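Side-chain contacts in sensor histidine kinase CitA (Klebsiella pneumoniae, PDB 1P0Z), which senses citrate in the periplasm as the membrane histidine kinase of the CitA/CitB two-component system, probably activating CitB by phosphorylation for citrate fermentation: residues E27-R32 with Q61-V66; G78-A83 with I116-V121. All coordinates share one frame; numbering follows the deposited sequence.

Contact 1 (E27-R32 with Q61-V66); sequences EAVQKR and QRLYHV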
# COMPACT_ATOMS: atom_id res chain seq x y z
N GLU A 27 -11.83 9.14 3.85
CA GLU A 27 -13.16 8.99 4.45
C GLU A 27 -13.59 7.54 4.66
O GLU A 27 -14.08 7.19 5.74
CB GLU A 27 -14.23 9.70 3.61
CG GLU A 27 -15.64 9.59 4.23
CD GLU A 27 -16.69 10.35 3.47
OE1 GLU A 27 -16.57 11.59 3.37
OE2 GLU A 27 -17.65 9.72 2.96
N ALA A 28 -13.36 6.70 3.65
CA ALA A 28 -13.75 5.30 3.75
C ALA A 28 -12.97 4.61 4.87
O ALA A 28 -13.51 3.74 5.57
CB ALA A 28 -13.53 4.59 2.41
N VAL A 29 -11.71 5.00 5.07
CA VAL A 29 -10.92 4.39 6.13
C VAL A 29 -11.40 4.84 7.53
O VAL A 29 -11.46 4.05 8.46
CB VAL A 29 -9.40 4.72 5.95
CG1 VAL A 29 -8.58 4.32 7.18
CG2 VAL A 29 -8.88 3.97 4.71
N GLN A 30 -11.72 6.13 7.67
CA GLN A 30 -12.20 6.68 8.93
C GLN A 30 -13.47 5.96 9.35
O GLN A 30 -13.66 5.67 10.53
CB GLN A 30 -12.48 8.19 8.79
CG GLN A 30 -11.23 9.01 8.61
CD GLN A 30 -11.48 10.49 8.43
OE1 GLN A 30 -12.30 10.91 7.60
NE2 GLN A 30 -10.77 11.31 9.21
N LYS A 31 -14.32 5.67 8.37
CA LYS A 31 -15.59 4.97 8.59
C LYS A 31 -15.48 3.45 8.63
O LYS A 31 -16.46 2.75 8.95
CB LYS A 31 -16.58 5.33 7.48
CG LYS A 31 -17.00 6.79 7.45
CD LYS A 31 -17.86 7.07 6.25
CE LYS A 31 -18.31 8.52 6.23
NZ LYS A 31 -19.07 8.82 4.99
N ARG A 32 -14.30 2.94 8.28
CA ARG A 32 -14.00 1.52 8.23
C ARG A 32 -15.00 0.83 7.31
O ARG A 32 -15.50 -0.26 7.59
CB ARG A 32 -14.02 0.89 9.63
CG ARG A 32 -12.96 1.45 10.58
CD ARG A 32 -12.86 0.63 11.88
NE ARG A 32 -12.28 -0.70 11.69
CZ ARG A 32 -10.97 -0.93 11.59
NH1 ARG A 32 -10.11 0.08 11.65
NH2 ARG A 32 -10.51 -2.17 11.42
N GLN A 61 -3.95 -3.28 10.62
CA GLN A 61 -4.90 -4.36 10.28
C GLN A 61 -5.37 -4.09 8.83
O GLN A 61 -5.76 -2.99 8.50
CB GLN A 61 -6.13 -4.33 11.22
CG GLN A 61 -7.08 -5.48 10.89
CD GLN A 61 -8.34 -5.45 11.76
OE1 GLN A 61 -9.44 -5.15 11.29
NE2 GLN A 61 -8.16 -5.76 13.04
N ARG A 62 -5.34 -5.10 7.97
CA ARG A 62 -5.74 -4.88 6.58
C ARG A 62 -7.22 -4.60 6.36
O ARG A 62 -8.08 -5.31 6.86
CB ARG A 62 -5.33 -6.07 5.70
CG ARG A 62 -3.82 -6.35 5.70
CD ARG A 62 -3.48 -7.37 4.59
NE ARG A 62 -2.10 -7.85 4.71
CZ ARG A 62 -1.74 -8.84 5.54
NH1 ARG A 62 -2.67 -9.45 6.29
NH2 ARG A 62 -0.47 -9.19 5.63
N LEU A 63 -7.47 -3.52 5.62
CA LEU A 63 -8.81 -3.13 5.23
C LEU A 63 -9.05 -3.58 3.78
O LEU A 63 -10.19 -3.65 3.31
CB LEU A 63 -8.98 -1.61 5.34
CG LEU A 63 -8.72 -1.02 6.73
CD1 LEU A 63 -8.81 0.49 6.67
CD2 LEU A 63 -9.71 -1.60 7.74
N TYR A 64 -7.95 -3.86 3.07
CA TYR A 64 -8.03 -4.33 1.69
C TYR A 64 -6.77 -5.10 1.33
O TYR A 64 -5.67 -4.70 1.71
CB TYR A 64 -8.17 -3.14 0.71
CG TYR A 64 -8.21 -3.56 -0.77
CD1 TYR A 64 -7.03 -3.78 -1.49
CD2 TYR A 64 -9.43 -3.71 -1.44
CE1 TYR A 64 -7.07 -4.15 -2.85
CE2 TYR A 64 -9.49 -4.08 -2.79
CZ TYR A 64 -8.31 -4.29 -3.49
OH TYR A 64 -8.39 -4.56 -4.83
N HIS A 65 -6.96 -6.21 0.61
CA HIS A 65 -5.85 -7.01 0.11
C HIS A 65 -6.41 -7.73 -1.12
O HIS A 65 -7.64 -7.93 -1.24
CB HIS A 65 -5.38 -8.02 1.17
CG HIS A 65 -4.07 -8.67 0.85
ND1 HIS A 65 -3.96 -9.76 -0.00
CD2 HIS A 65 -2.82 -8.42 1.30
CE1 HIS A 65 -2.70 -10.14 -0.06
NE2 HIS A 65 -1.98 -9.35 0.73
N VAL A 66 -5.53 -8.10 -2.04
CA VAL A 66 -6.00 -8.79 -3.25
C VAL A 66 -6.57 -10.16 -2.90
O VAL A 66 -7.40 -10.67 -3.65
CB VAL A 66 -4.88 -8.91 -4.30
CG1 VAL A 66 -4.49 -7.51 -4.78
CG2 VAL A 66 -3.67 -9.63 -3.71
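Leu63 reaches across to Val29 and Arg32 with both branches of its side chain. From CB, which points toward the end of helix 23-30, the chain sets CG beside the backbone N (chi1 -58°), and the fork at CG divides the work. CD1 nestles against the two methyls of Val29, 3.9 Å from Val29 CG1. CD2 lies under one face of the Arg32 guanidinium, 3.8 Å from Arg32 NH2. A branched aliphatic residue can meet an apolar and a charged neighbour at once.

Leu63 and Tyr64 form a classic beta bulge opposite Val55, and the contact packs the end of helix 23-30 against an outermost strand, 62-64, of the PAS-type sheet; Arg62 points away from it and binds citrate. Arg32 leaves the helix in a Schellman motif, and a bend at chi3 (70°) brings its guanidinium over Leu63. With its amide almost perpendicular to that group, Gln61 OE1 sits at the edge, 3.2 Å from Arg32 NH2, too poorly angled for a hydrogen bond. The salt bridge of Arg32 NH1 to Asp57 probably holds the guanidinium in place, while towards 61-66 it has methyl packing on one face and at most a weak polar attraction at its edge.

Contact 2 (G78-A83 with I116-V121); sequences GDSDEA and IGIVSV
Ile118 meets Ser80 and Ala83 through the far end of its longer branch: CG1 stands anti to the backbone N (chi1 -179°) and chi2, at 173°, continues the extension, an extended branch that carries CD1 out to the loop and the first turn of helix 81-86. On the other side, Ser80 turns OG beside its own backbone N (chi1 -62°), where the hydroxyl hydrogen-bonds Lys105 NZ while CB meets Ile118 CD1.

The Ile118 CD1 methyl is shared by two small residues. Ser80 CB approaches it to 3.6 Å and Ala83 CB to 3.7 Å, while Ala83 CB also touches CG1 further back along the branch. Ala83 suits this position because its single methyl can come close to the isoleucine without crowding it. Ser80 is compact too, but it faces two environments: its OG is 3.7 Å from Ile118 CD1, yet the bond to Lys105 satisfies this buried hydroxyl. Asp79 adds salt bridges to Lys105 and Arg103, so the loop before the helix is tied by charge to two residues known to bind citrate. A citrate anion lies about 4 Å from the Ser80 side chain and is hydrogen-bonded to Ser120 OG, placing this packing beside the binding pocket.

Just before Ile118, Ile116 and Gly117 form a classic beta bulge opposite Ile108, and the backbone angles of Gly117 would force a CB against the preceding carbonyl O. Strand 115-124 runs through the middle of the antiparallel PAS-type sheet, flanked by strands 52-57 and 101-109. Ile118 packs beneath the start of helix 81-86, with Met75 and Lys105 also touching it, whereas Val119 and Val121 pack against helix 6-20.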
# COMPACT_ATOMS: atom_id res chain seq x y z
N GLY A 78 6.65 -6.19 9.16
CA GLY A 78 7.62 -5.39 9.87
C GLY A 78 8.18 -4.19 9.13
O GLY A 78 9.04 -3.49 9.67
N ASP A 79 7.68 -3.94 7.92
CA ASP A 79 8.21 -2.81 7.16
C ASP A 79 7.16 -1.71 6.98
O ASP A 79 7.27 -0.89 6.06
CB ASP A 79 8.75 -3.28 5.79
CG ASP A 79 7.64 -3.78 4.82
OD1 ASP A 79 6.55 -4.21 5.26
OD2 ASP A 79 7.88 -3.73 3.57
N SER A 80 6.19 -1.66 7.88
CA SER A 80 5.14 -0.65 7.78
C SER A 80 5.25 0.38 8.92
O SER A 80 4.58 1.40 8.90
CB SER A 80 3.75 -1.29 7.83
OG SER A 80 3.54 -2.17 6.74
N ASP A 81 6.14 0.11 9.89
CA ASP A 81 6.24 1.01 11.04
C ASP A 81 6.57 2.45 10.73
O ASP A 81 5.97 3.36 11.33
CB ASP A 81 7.27 0.46 12.03
CG ASP A 81 6.68 -0.64 12.90
OD1 ASP A 81 5.72 -1.32 12.45
OD2 ASP A 81 7.18 -0.82 14.04
N GLU A 82 7.49 2.67 9.79
CA GLU A 82 7.87 4.05 9.54
C GLU A 82 6.73 4.89 8.96
O GLU A 82 6.67 6.09 9.21
CB GLU A 82 9.15 4.11 8.70
CG GLU A 82 10.33 3.45 9.49
CD GLU A 82 10.47 3.97 10.95
OE1 GLU A 82 10.35 5.20 11.21
OE2 GLU A 82 10.70 3.13 11.86
N ALA A 83 5.82 4.25 8.23
CA ALA A 83 4.68 4.98 7.70
C ALA A 83 3.61 5.13 8.80
O ALA A 83 3.05 6.21 8.99
CB ALA A 83 4.07 4.23 6.50
N ILE A 116 -3.94 7.56 9.94
CA ILE A 116 -5.08 6.68 10.17
C ILE A 116 -4.96 5.37 9.38
O ILE A 116 -5.88 4.53 9.38
CB ILE A 116 -6.44 7.38 9.82
CG1 ILE A 116 -6.48 7.79 8.34
CG2 ILE A 116 -6.63 8.61 10.76
CD1 ILE A 116 -7.88 8.31 7.87
N GLY A 117 -3.85 5.21 8.67
CA GLY A 117 -3.71 3.97 7.91
C GLY A 117 -2.51 4.03 6.99
O GLY A 117 -1.68 4.92 7.08
N ILE A 118 -2.45 3.07 6.06
CA ILE A 118 -1.29 2.97 5.17
C ILE A 118 -1.72 2.37 3.82
O ILE A 118 -2.63 1.55 3.73
CB ILE A 118 -0.21 2.05 5.83
CG1 ILE A 118 1.04 1.92 4.95
CG2 ILE A 118 -0.82 0.66 6.14
CD1 ILE A 118 2.21 1.15 5.67
N VAL A 119 -1.04 2.79 2.76
CA VAL A 119 -1.26 2.19 1.44
C VAL A 119 0.10 1.64 1.00
O VAL A 119 1.12 2.31 1.16
CB VAL A 119 -1.69 3.23 0.38
CG1 VAL A 119 -1.70 2.59 -1.03
CG2 VAL A 119 -3.09 3.78 0.73
N SER A 120 0.08 0.42 0.48
CA SER A 120 1.31 -0.22 -0.01
C SER A 120 1.01 -0.68 -1.44
O SER A 120 0.06 -1.43 -1.65
CB SER A 120 1.65 -1.45 0.86
OG SER A 120 2.80 -2.12 0.33
N VAL A 121 1.81 -0.22 -2.39
CA VAL A 121 1.65 -0.63 -3.78
C VAL A 121 2.87 -1.50 -4.07
O VAL A 121 4.00 -1.06 -3.91
CB VAL A 121 1.61 0.59 -4.72
CG1 VAL A 121 1.67 0.15 -6.16
CG2 VAL A 121 0.34 1.43 -4.41

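Contact 2 is wholly buried, whereas contact 1 pairs a buried Val29-Leu63 core with an exposed arginine and a partly exposed glutamine. Both reach the same antiparallel sheet, contact 1 at its outermost strand 62-64 and contact 2 at the central strand 115-124. Their chemistry follows this placement: the edge admits a charged group alongside methyl packing, while the interior gathers small groups around one isoleucine. They also meet directly, since Val29 and Gln30 of contact 1 pack on Ile116 of contact 2. Arg62 and His65 bind citrate in one; in the other Ser120 hydrogen-bonds the bound citrate, and Asp79 lines the neighbouring molybdate site and pairs with Arg103 and Lys105.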